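Local coordinates for variant surface glycoprotein MITAT 1.1 (Trypanosoma brucei brucei, PDB 5LY9) that forms the dense surface coat of the parasite, whose successive, antigenically distinct versions let the trypanosome evade the host immune response, at residues Y47-I51 against L346-L350; Q63-L67 against K299-F304; Y71-K75 against L262-E267. All coordinates share one frame. Residues are numbered along the deposited sequence.

How the contacts relate
The three contacts lie in one region of the A-type VSG domain, on the same side of the chain's centre. Contacts 2 and 3 use successive parts of helix 62-114, about two turns apart; contact 1 uses helix 24-55, which precedes helix 62-114. Centre to centre, contacts 1 and 2 are about 21 Å apart, and contact 3 is about 18 Å from each. Contact 1 touches both others through Val49: its CG1 lies 3.3 Å from Leu65 O of contact 2, and its CG2 lies 4.0 Å from Phe72 CE2 of contact 3. Lys48 of contact 1 is hydrogen-bonded to the second GlcNAc of the glycan on Asn266 of contact 3. Contacts 1 and 3 both touch the second subunit.

Contact 1 of 3, residues Y47-I51 against L346-L350; sequences YKVSI and LGDIL. With NAG (2-acetamido-2-deoxy-beta-D-glucopyranose), chain C.
This is a buried, near-parallel helix-helix contact between helix 24-55 and helix 343-367, the last helix of this chain, in the helical A-type VSG domain at the dimer interface. Both segments are regular helix, with phi/psi near -62/-44. Their axes approach to 9.5 Å and cross at +18°. In register, Tyr47 faces Leu346, with CA atoms 6.2 Å apart, and Ile51 faces Leu350, with CA atoms 5.2 Å apart. The two segments bury 420 Å². The interface between them is apolar. Tyr47 (m) lays a ring face on the backbone of Gly347. Gly347 CA sits 4.0 Å from the ring centroid, 19° off the normal, a CH-pi contact. At the ring edge, Tyr47 CD1 meets Leu350 CD2 at 3.6 Å. Leu350 (chi1 t, chi2 p) also meets Ile51, with Ile51 CG1 3.8 Å from Leu350 CB. Ile51 CD1 then lies 3.6 Å from Ile349 CG2 and 3.9 Å from Leu346 CD2. The second subunit also reaches this contact: Tyr47 OH is hydrogen-bonded to Glu46 and Asn77 of that subunit, and nearby Asp348 forms a salt bridge with its Arg74. Lys48 CB points away from helix 343-367. Its long side chain reaches Leu337 O and the second GlcNAc of the Asn266 glycan, which Asp320 also holds; Lys48 NZ donates to O3 of this NAG (chain C) at 2.9 Å.

Contact 2 of 3, residues Q63-L67 against K299-F304; sequences QQLTL and KLEALF. Unlike the reference sequence in segment 63-67: Leu65 (reference Ser).
Leu67, set among Leu300, Leu303 and Phe304, forms the apolar centre. The contact seats the short helix 295-304 on the start of the long helix 62-114. Both segments are helical. Their N-to-C directions differ by 116°, with the short-segment axes 10.5 Å apart at closest. Gln64 and Leu303 have the nearest CA atoms, 6.2 Å apart. Leu67 (chi1 t, chi2 p) brings CD2 to 3.8 Å from Phe304 CE2, at the ring edge, to 4.0 Å from Leu300 CD2 and to 4.3 Å from Leu303 CD1. Leu303 (chi1 m, chi2 t) packs CD2 against Gln63 CB at 3.7 Å. Helix 275-285 extends this core through Leu277 and Leu280. Two hydrogen bonds lie outward. Gln64, bent by chi2 p, donates NE2 to Leu303 O at 2.9 Å, 168° at the hydrogen. Gln63 is extended, and Lys299 NZ donates to Gln63 OE1 at 2.7 Å. Apolar side chains thus close the inner side, while the polar bonds use the partly exposed Gln63, Gln64 and Lys299; the Gln64 bond, made to backbone, does not depend on the Leu303 side chain.

Contact 3 of 3, residues Y71-K75 against L262-E267; sequences YFARK and LAYTNE. With NAG (2-acetamido-2-deoxy-beta-D-glucopyranose), chain B.
A loop carrying an N-linked glycan lies against helix 62-114 here. Residues 71-75 are helical. Residues 262-263 form a short 3-10 segment, and 265-267 are extended, with psi between 147 and 160°. Lys75 and Asn266 have the nearest CA atoms, 7.4 Å apart. Lys75 is folded, with chi1 to chi3 all m, which brings its amine over the loop. Lys75 NZ makes weak hydrogen bonds to Leu262 O at 3.0 Å and Thr265 O at 2.9 Å. These two carbonyls and two waters share its three N-H groups. The first water, 3.0 Å from Lys75 NZ, donates to Ala263 O at 2.6 Å and to Lys75 O at 2.8 Å. The second, 2.8 Å from Lys75 NZ, donates to Glu267 OE2 at 2.5 Å. That link matters because Lys75 NZ and Glu267 OE2 are 4.2 Å apart, beyond a salt bridge. Glu267 OE2 is also bonded to Thr276. Glu267 N donates to Tyr71 OH at 2.9 Å (155°), and Tyr71 OH also bonds a glycerol, probably from the crystallisation liquor. Asn266 ND2 is joined covalently to NAG C1 of chain B at 1.4 Å. Phe72 CZ touches C6 of this NAG at 3.7 Å, and Phe72 packs on Ala45 and Glu46 of helix 24-55. In the loop, Tyr264 packs on Val35 of helix 24-55 and on Ser82 and Tyr83 of helix 62-114, and Glu267 on Pro275 of helix 275-285.

Contact 1 of 3, residues Y47-I51 against L346-L350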
loop_
_atom_site.group_PDB
_atom_site.type_symbol
_atom_site.label_atom_id
_atom_site.label_comp_id
_atom_site.label_asym_id
_atom_site.label_seq_id
_atom_site.Cartn_x
_atom_site.Cartn_y
_atom_site.Cartn_z
ATOM N N TYR A 47 17.775 20.664 4.516
ATOM C CA TYR A 47 18.202 21.040 5.863
ATOM C C TYR A 47 19.686 21.468 5.901
ATOM O O TYR A 47 20.044 22.450 6.522
ATOM C CB TYR A 47 17.948 19.936 6.857
ATOM C CG TYR A 47 16.574 19.832 7.449
ATOM C CD1 TYR A 47 15.934 20.935 7.963
ATOM C CD2 TYR A 47 15.966 18.612 7.651
ATOM C CE1 TYR A 47 14.647 20.860 8.522
ATOM C CE2 TYR A 47 14.705 18.534 8.241
ATOM C CZ TYR A 47 14.060 19.658 8.681
ATOM O OH TYR A 47 12.853 19.593 9.354
ATOM N N LYS A 48 20.545 20.725 5.223
ATOM C CA LYS A 48 21.992 21.012 5.252
ATOM C C LYS A 48 22.255 22.367 4.692
ATOM O O LYS A 48 22.993 23.147 5.277
ATOM C CB LYS A 48 22.825 19.937 4.543
ATOM C CG LYS A 48 22.725 18.623 5.282
ATOM C CD LYS A 48 23.669 17.561 4.807
ATOM C CE LYS A 48 23.088 16.179 4.889
ATOM N NZ LYS A 48 24.132 15.156 4.665
ATOM N N VAL A 49 21.682 22.658 3.525
ATOM C CA VAL A 49 21.902 24.008 2.928
ATOM C C VAL A 49 21.317 25.070 3.830
ATOM O O VAL A 49 21.936 26.109 4.050
ATOM C CB VAL A 49 21.398 24.115 1.470
ATOM C CG1 VAL A 49 21.818 25.433 0.897
ATOM C CG2 VAL A 49 21.946 22.968 0.587
ATOM N N SER A 50 20.139 24.816 4.412
ATOM C CA SER A 50 19.512 25.771 5.333
ATOM C C SER A 50 20.367 26.072 6.560
ATOM O O SER A 50 20.471 27.228 7.006
ATOM C CB SER A 50 18.169 25.289 5.830
ATOM O OG SER A 50 17.230 25.021 4.767
ATOM N N ILE A 51 20.962 25.029 7.137
ATOM C CA ILE A 51 21.810 25.170 8.276
ATOM C C ILE A 51 23.076 25.993 7.919
ATOM O O ILE A 51 23.468 26.896 8.649
ATOM C CB ILE A 51 22.241 23.766 8.823
ATOM C CG1 ILE A 51 21.058 23.024 9.482
ATOM C CG2 ILE A 51 23.444 23.925 9.753
ATOM C CD1 ILE A 51 21.230 21.498 9.526
ATOM N N LEU A 346 18.879 16.709 11.897
ATOM C CA LEU A 346 19.113 17.914 11.091
ATOM C C LEU A 346 18.114 18.995 11.416
ATOM O O LEU A 346 18.449 20.147 11.508
ATOM C CB LEU A 346 19.075 17.584 9.609
ATOM C CG LEU A 346 20.330 16.810 9.214
ATOM C CD1 LEU A 346 20.075 16.162 7.867
ATOM C CD2 LEU A 346 21.625 17.675 9.133
ATOM N N GLY A 347 16.845 18.599 11.597
ATOM C CA GLY A 347 15.809 19.506 12.093
ATOM C C GLY A 347 16.166 20.202 13.412
ATOM O O GLY A 347 15.947 21.414 13.560
ATOM N N ASP A 348 16.700 19.470 14.361
ATOM C CA ASP A 348 17.160 20.050 15.621
ATOM C C ASP A 348 18.303 21.084 15.378
ATOM O O ASP A 348 18.320 22.187 15.971
ATOM C CB ASP A 348 17.772 18.973 16.535
ATOM C CG ASP A 348 16.756 18.093 17.228
ATOM O OD1 ASP A 348 15.525 18.248 17.089
ATOM O OD2 ASP A 348 17.264 17.153 17.950
ATOM N N ILE A 349 19.278 20.720 14.530
ATOM C CA ILE A 349 20.379 21.624 14.273
ATOM C C ILE A 349 19.870 22.935 13.611
ATOM O O ILE A 349 20.288 24.035 13.990
ATOM C CB ILE A 349 21.454 20.947 13.385
ATOM C CG1 ILE A 349 22.195 19.831 14.189
ATOM C CG2 ILE A 349 22.471 21.940 12.910
ATOM C CD1 ILE A 349 22.823 18.776 13.300
ATOM N N LEU A 350 19.012 22.806 12.629
ATOM C CA LEU A 350 18.428 23.985 12.000
ATOM C C LEU A 350 17.668 24.830 13.007
ATOM O O LEU A 350 17.820 26.072 12.995
ATOM C CB LEU A 350 17.570 23.679 10.827
ATOM C CG LEU A 350 16.978 24.894 10.104
ATOM C CD1 LEU A 350 18.136 25.813 9.628
ATOM C CD2 LEU A 350 16.142 24.431 8.938
HETATM C C1 NAG C . 23.520 14.413 -0.702
HETATM C C2 NAG C . 23.985 15.223 0.469
HETATM C C3 NAG C . 25.330 14.753 1.022
HETATM C C4 NAG C . 25.323 13.241 1.262
HETATM C C5 NAG C . 24.854 12.596 -0.036
HETATM C C6 NAG C . 24.813 11.080 -0.016
HETATM C C7 NAG C . 23.521 17.566 0.884
HETATM C C8 NAG C . 23.842 18.975 0.527
HETATM N N2 NAG C . 24.137 16.647 0.177
HETATM O O3 NAG C . 25.683 15.434 2.258
HETATM O O4 NAG C . 26.588 12.734 1.823
HETATM O O5 NAG C . 23.512 13.052 -0.350
HETATM O O6 NAG C . 23.957 10.700 1.029
HETATM O O7 NAG C . 22.703 17.260 1.716
#

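Contact 2 of 3, residues Q63-L67 against K299-F304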
loop_
_atom_site.group_PDB
_atom_site.type_symbol
_atom_site.label_atom_id
_atom_site.label_comp_id
_atom_site.label_asym_id
_atom_site.label_seq_id
_atom_site.Cartn_x
_atom_site.Cartn_y
_atom_site.Cartn_z
ATOM N N GLN A 63 23.270 33.660 -3.101
ATOM C CA GLN A 63 22.299 33.373 -4.098
ATOM C C GLN A 63 22.359 31.914 -4.584
ATOM O O GLN A 63 21.318 31.307 -4.772
ATOM C CB GLN A 63 22.373 34.298 -5.306
ATOM C CG GLN A 63 22.031 35.753 -4.959
ATOM C CD GLN A 63 22.112 36.679 -6.199
ATOM O OE1 GLN A 63 21.782 36.309 -7.294
ATOM N NE2 GLN A 63 22.507 37.897 -5.996
ATOM N N GLN A 64 23.555 31.378 -4.789
ATOM C CA GLN A 64 23.714 29.955 -5.194
ATOM C C GLN A 64 23.085 29.032 -4.145
ATOM O O GLN A 64 22.326 28.109 -4.450
ATOM C CB GLN A 64 25.199 29.614 -5.288
ATOM C CG GLN A 64 25.913 30.369 -6.389
ATOM C CD GLN A 64 26.461 31.743 -6.035
ATOM O OE1 GLN A 64 26.104 32.372 -5.045
ATOM N NE2 GLN A 64 27.302 32.264 -6.924
ATOM N N LEU A 65 23.333 29.328 -2.893
ATOM C CA LEU A 65 22.877 28.425 -1.804
ATOM C C LEU A 65 21.354 28.576 -1.530
ATOM O O LEU A 65 20.662 27.603 -1.259
ATOM C CB LEU A 65 23.692 28.699 -0.547
ATOM C CG LEU A 65 25.165 28.253 -0.719
ATOM C CD1 LEU A 65 25.940 28.553 0.522
ATOM C CD2 LEU A 65 25.243 26.763 -0.955
ATOM N N THR A 66 20.851 29.793 -1.639
ATOM C CA THR A 66 19.406 30.048 -1.542
ATOM C C THR A 66 18.667 29.232 -2.603
ATOM O O THR A 66 17.678 28.584 -2.316
ATOM C CB THR A 66 19.077 31.503 -1.667
ATOM O OG1 THR A 66 19.628 32.228 -0.551
ATOM C CG2 THR A 66 17.607 31.763 -1.706
ATOM N N LEU A 67 19.150 29.313 -3.823
ATOM C CA LEU A 67 18.604 28.577 -4.942
ATOM C C LEU A 67 18.604 27.113 -4.694
ATOM O O LEU A 67 17.574 26.408 -4.904
ATOM C CB LEU A 67 19.374 28.914 -6.179
ATOM C CG LEU A 67 18.886 28.179 -7.400
ATOM C CD1 LEU A 67 17.416 28.527 -7.763
ATOM C CD2 LEU A 67 19.790 28.406 -8.538
ATOM N N LYS A 299 21.379 33.982 -15.676
ATOM C CA LYS A 299 21.651 34.091 -14.254
ATOM C C LYS A 299 22.381 32.849 -13.747
ATOM O O LYS A 299 23.283 32.929 -12.931
ATOM C CB LYS A 299 20.357 34.268 -13.491
ATOM C CG LYS A 299 20.559 34.366 -12.002
ATOM C CD LYS A 299 21.306 35.617 -11.667
ATOM C CE LYS A 299 21.092 35.922 -10.252
ATOM N NZ LYS A 299 21.841 37.162 -9.823
ATOM N N LEU A 300 21.955 31.653 -14.200
ATOM C CA LEU A 300 22.646 30.428 -13.802
ATOM C C LEU A 300 24.124 30.430 -14.200
ATOM O O LEU A 300 24.977 29.933 -13.440
ATOM C CB LEU A 300 21.980 29.145 -14.366
ATOM C CG LEU A 300 20.588 28.844 -13.804
ATOM C CD1 LEU A 300 19.818 27.875 -14.682
ATOM C CD2 LEU A 300 20.766 28.271 -12.425
ATOM N N GLU A 301 24.417 30.958 -15.372
ATOM C CA GLU A 301 25.838 31.024 -15.833
ATOM C C GLU A 301 26.638 31.970 -14.942
ATOM O O GLU A 301 27.802 31.722 -14.610
ATOM C CB GLU A 301 25.879 31.523 -17.251
ATOM C CG GLU A 301 25.446 30.480 -18.193
ATOM C CD GLU A 301 25.045 30.992 -19.566
ATOM O OE1 GLU A 301 24.828 32.203 -19.796
ATOM O OE2 GLU A 301 24.970 30.099 -20.447
ATOM N N ALA A 302 26.009 33.096 -14.583
ATOM C CA ALA A 302 26.635 34.038 -13.654
ATOM C C ALA A 302 26.818 33.535 -12.271
ATOM O O ALA A 302 27.690 33.998 -11.517
ATOM C CB ALA A 302 25.850 35.360 -13.673
ATOM N N LEU A 303 25.964 32.612 -11.855
ATOM C CA LEU A 303 26.038 32.056 -10.513
ATOM C C LEU A 303 27.066 30.932 -10.384
ATOM O O LEU A 303 27.781 30.842 -9.415
ATOM C CB LEU A 303 24.662 31.491 -10.135
ATOM C CG LEU A 303 23.561 32.541 -9.759
ATOM C CD1 LEU A 303 22.227 31.798 -9.600
ATOM C CD2 LEU A 303 23.969 33.250 -8.492
ATOM N N PHE A 304 27.055 30.053 -11.384
ATOM C CA PHE A 304 27.657 28.721 -11.303
ATOM C C PHE A 304 28.801 28.557 -12.330
ATOM O O PHE A 304 29.552 27.557 -12.299
ATOM C CB PHE A 304 26.558 27.628 -11.533
ATOM C CG PHE A 304 25.630 27.499 -10.387
ATOM C CD1 PHE A 304 26.069 27.068 -9.143
ATOM C CD2 PHE A 304 24.332 27.855 -10.525
ATOM C CE1 PHE A 304 25.194 27.061 -8.043
ATOM C CE2 PHE A 304 23.441 27.781 -9.446
ATOM C CZ PHE A 304 23.894 27.439 -8.209
#

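Contact 3 of 3, residues Y71-K75 against L262-E267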
loop_
_atom_site.group_PDB
_atom_site.type_symbol
_atom_site.label_atom_id
_atom_site.label_comp_id
_atom_site.label_asym_id
_atom_site.label_seq_id
_atom_site.Cartn_x
_atom_site.Cartn_y
_atom_site.Cartn_z
ATOM N N TYR A 71 15.459 24.667 -4.198
ATOM C CA TYR A 71 15.316 23.523 -5.055
ATOM C C TYR A 71 15.050 22.245 -4.294
ATOM O O TYR A 71 14.092 21.504 -4.564
ATOM C CB TYR A 71 16.512 23.414 -5.970
ATOM C CG TYR A 71 16.672 22.129 -6.638
ATOM C CD1 TYR A 71 16.106 21.881 -7.854
ATOM C CD2 TYR A 71 17.410 21.148 -6.033
ATOM C CE1 TYR A 71 16.205 20.656 -8.420
ATOM C CE2 TYR A 71 17.512 19.931 -6.555
ATOM C CZ TYR A 71 16.933 19.669 -7.791
ATOM O OH TYR A 71 17.137 18.406 -8.387
ATOM N N PHE A 72 15.875 21.989 -3.318
ATOM C CA PHE A 72 15.652 20.771 -2.540
ATOM C C PHE A 72 14.314 20.812 -1.806
ATOM O O PHE A 72 13.609 19.802 -1.739
ATOM C CB PHE A 72 16.788 20.559 -1.501
ATOM C CG PHE A 72 18.124 20.236 -2.126
ATOM C CD1 PHE A 72 18.256 19.204 -3.015
ATOM C CD2 PHE A 72 19.264 20.937 -1.767
ATOM C CE1 PHE A 72 19.495 18.873 -3.629
ATOM C CE2 PHE A 72 20.496 20.663 -2.380
ATOM C CZ PHE A 72 20.602 19.655 -3.298
ATOM N N ALA A 73 13.953 21.955 -1.258
ATOM C CA ALA A 73 12.612 22.100 -0.668
ATOM C C ALA A 73 11.488 21.780 -1.638
ATOM O O ALA A 73 10.618 20.960 -1.309
ATOM C CB ALA A 73 12.428 23.474 -0.109
ATOM N N ARG A 74 11.497 22.364 -2.811
ATOM C CA ARG A 74 10.448 22.013 -3.792
ATOM C C ARG A 74 10.437 20.542 -4.064
ATOM O O ARG A 74 9.374 19.937 -4.196
ATOM C CB ARG A 74 10.546 22.788 -5.130
ATOM C CG ARG A 74 10.054 24.201 -5.023
ATOM C CD ARG A 74 9.610 24.722 -6.386
ATOM N NE ARG A 74 9.138 26.079 -6.297
ATOM C CZ ARG A 74 8.846 26.833 -7.332
ATOM N NH1 ARG A 74 8.921 26.361 -8.588
ATOM N NH2 ARG A 74 8.459 28.068 -7.126
ATOM N N LYS A 75 11.616 19.956 -4.210
ATOM C CA LYS A 75 11.686 18.572 -4.614
ATOM C C LYS A 75 11.213 17.628 -3.524
ATOM O O LYS A 75 10.516 16.656 -3.829
ATOM C CB LYS A 75 13.057 18.183 -5.081
ATOM C CG LYS A 75 13.379 18.825 -6.445
ATOM C CD LYS A 75 12.576 18.240 -7.639
ATOM C CE LYS A 75 12.980 16.820 -7.954
ATOM N NZ LYS A 75 12.044 16.003 -8.737
ATOM N N LEU A 262 10.957 10.365 -11.674
ATOM C CA LEU A 262 11.165 11.826 -11.659
ATOM C C LEU A 262 10.664 12.494 -10.396
ATOM O O LEU A 262 11.402 13.308 -9.773
ATOM C CB LEU A 262 10.448 12.466 -12.905
ATOM C CG LEU A 262 11.095 12.063 -14.237
ATOM C CD1 LEU A 262 10.283 12.598 -15.419
ATOM C CD2 LEU A 262 12.561 12.483 -14.269
ATOM N N ALA A 263 9.486 12.091 -9.944
ATOM C CA ALA A 263 8.903 12.681 -8.750
ATOM C C ALA A 263 9.759 12.569 -7.489
ATOM O O ALA A 263 9.592 13.372 -6.582
ATOM C CB ALA A 263 7.464 12.109 -8.498
ATOM N N TYR A 264 10.618 11.570 -7.404
ATOM C CA TYR A 264 11.306 11.209 -6.186
ATOM C C TYR A 264 12.818 11.202 -6.312
ATOM O O TYR A 264 13.485 10.724 -5.410
ATOM C CB TYR A 264 10.825 9.808 -5.674
ATOM C CG TYR A 264 9.323 9.655 -5.769
ATOM C CD1 TYR A 264 8.459 10.495 -5.069
ATOM C CD2 TYR A 264 8.748 8.655 -6.590
ATOM C CE1 TYR A 264 7.092 10.361 -5.224
ATOM C CE2 TYR A 264 7.397 8.492 -6.698
ATOM C CZ TYR A 264 6.531 9.352 -6.021
ATOM O OH TYR A 264 5.179 9.259 -6.140
ATOM N N THR A 265 13.338 11.878 -7.356
ATOM C CA THR A 265 14.765 11.943 -7.591
ATOM C C THR A 265 15.138 13.333 -7.983
ATOM O O THR A 265 14.278 14.133 -8.369
ATOM C CB THR A 265 15.177 10.996 -8.759
ATOM O OG1 THR A 265 14.298 11.176 -9.860
ATOM C CG2 THR A 265 15.072 9.551 -8.334
ATOM N N ASN A 266 16.409 13.637 -7.836
ATOM C CA ASN A 266 16.959 14.895 -8.309
ATOM C C ASN A 266 16.870 15.030 -9.813
ATOM O O ASN A 266 16.962 14.063 -10.574
ATOM C CB ASN A 266 18.406 15.006 -7.847
ATOM C CG ASN A 266 18.554 15.271 -6.326
ATOM O OD1 ASN A 266 17.898 16.171 -5.726
ATOM N ND2 ASN A 266 19.475 14.555 -5.716
ATOM N N GLU A 267 16.682 16.260 -10.264
ATOM C CA GLU A 267 16.658 16.566 -11.703
ATOM C C GLU A 267 18.070 16.428 -12.262
ATOM O O GLU A 267 19.058 16.537 -11.538
ATOM C CB GLU A 267 16.085 17.957 -11.920
ATOM C CG GLU A 267 14.616 17.942 -11.497
ATOM C CD GLU A 267 13.865 19.294 -11.566
ATOM O OE1 GLU A 267 14.513 20.356 -11.730
ATOM O OE2 GLU A 267 12.652 19.262 -11.270
HETATM C C1 NAG B . 19.790 14.721 -4.327
HETATM C C2 NAG B . 19.957 13.438 -3.527
HETATM C C3 NAG B . 20.486 13.694 -2.160
HETATM C C4 NAG B . 21.793 14.485 -2.309
HETATM C C5 NAG B . 21.541 15.759 -3.101
HETATM C C6 NAG B . 22.787 16.610 -3.383
HETATM C C7 NAG B . 18.438 11.598 -4.044
HETATM C C8 NAG B . 17.086 10.961 -3.872
HETATM N N2 NAG B . 18.673 12.755 -3.418
HETATM O O3 NAG B . 20.762 12.455 -1.519
HETATM O O4 NAG B . 22.206 14.838 -0.992
HETATM O O5 NAG B . 21.043 15.401 -4.364
HETATM O O6 NAG B . 23.827 15.776 -3.917
HETATM O O7 NAG B . 19.281 11.094 -4.751
HETATM O O HOH W 1 10.057 15.883 -6.503
HETATM O O HOH W 2 11.143 17.267 -11.024
#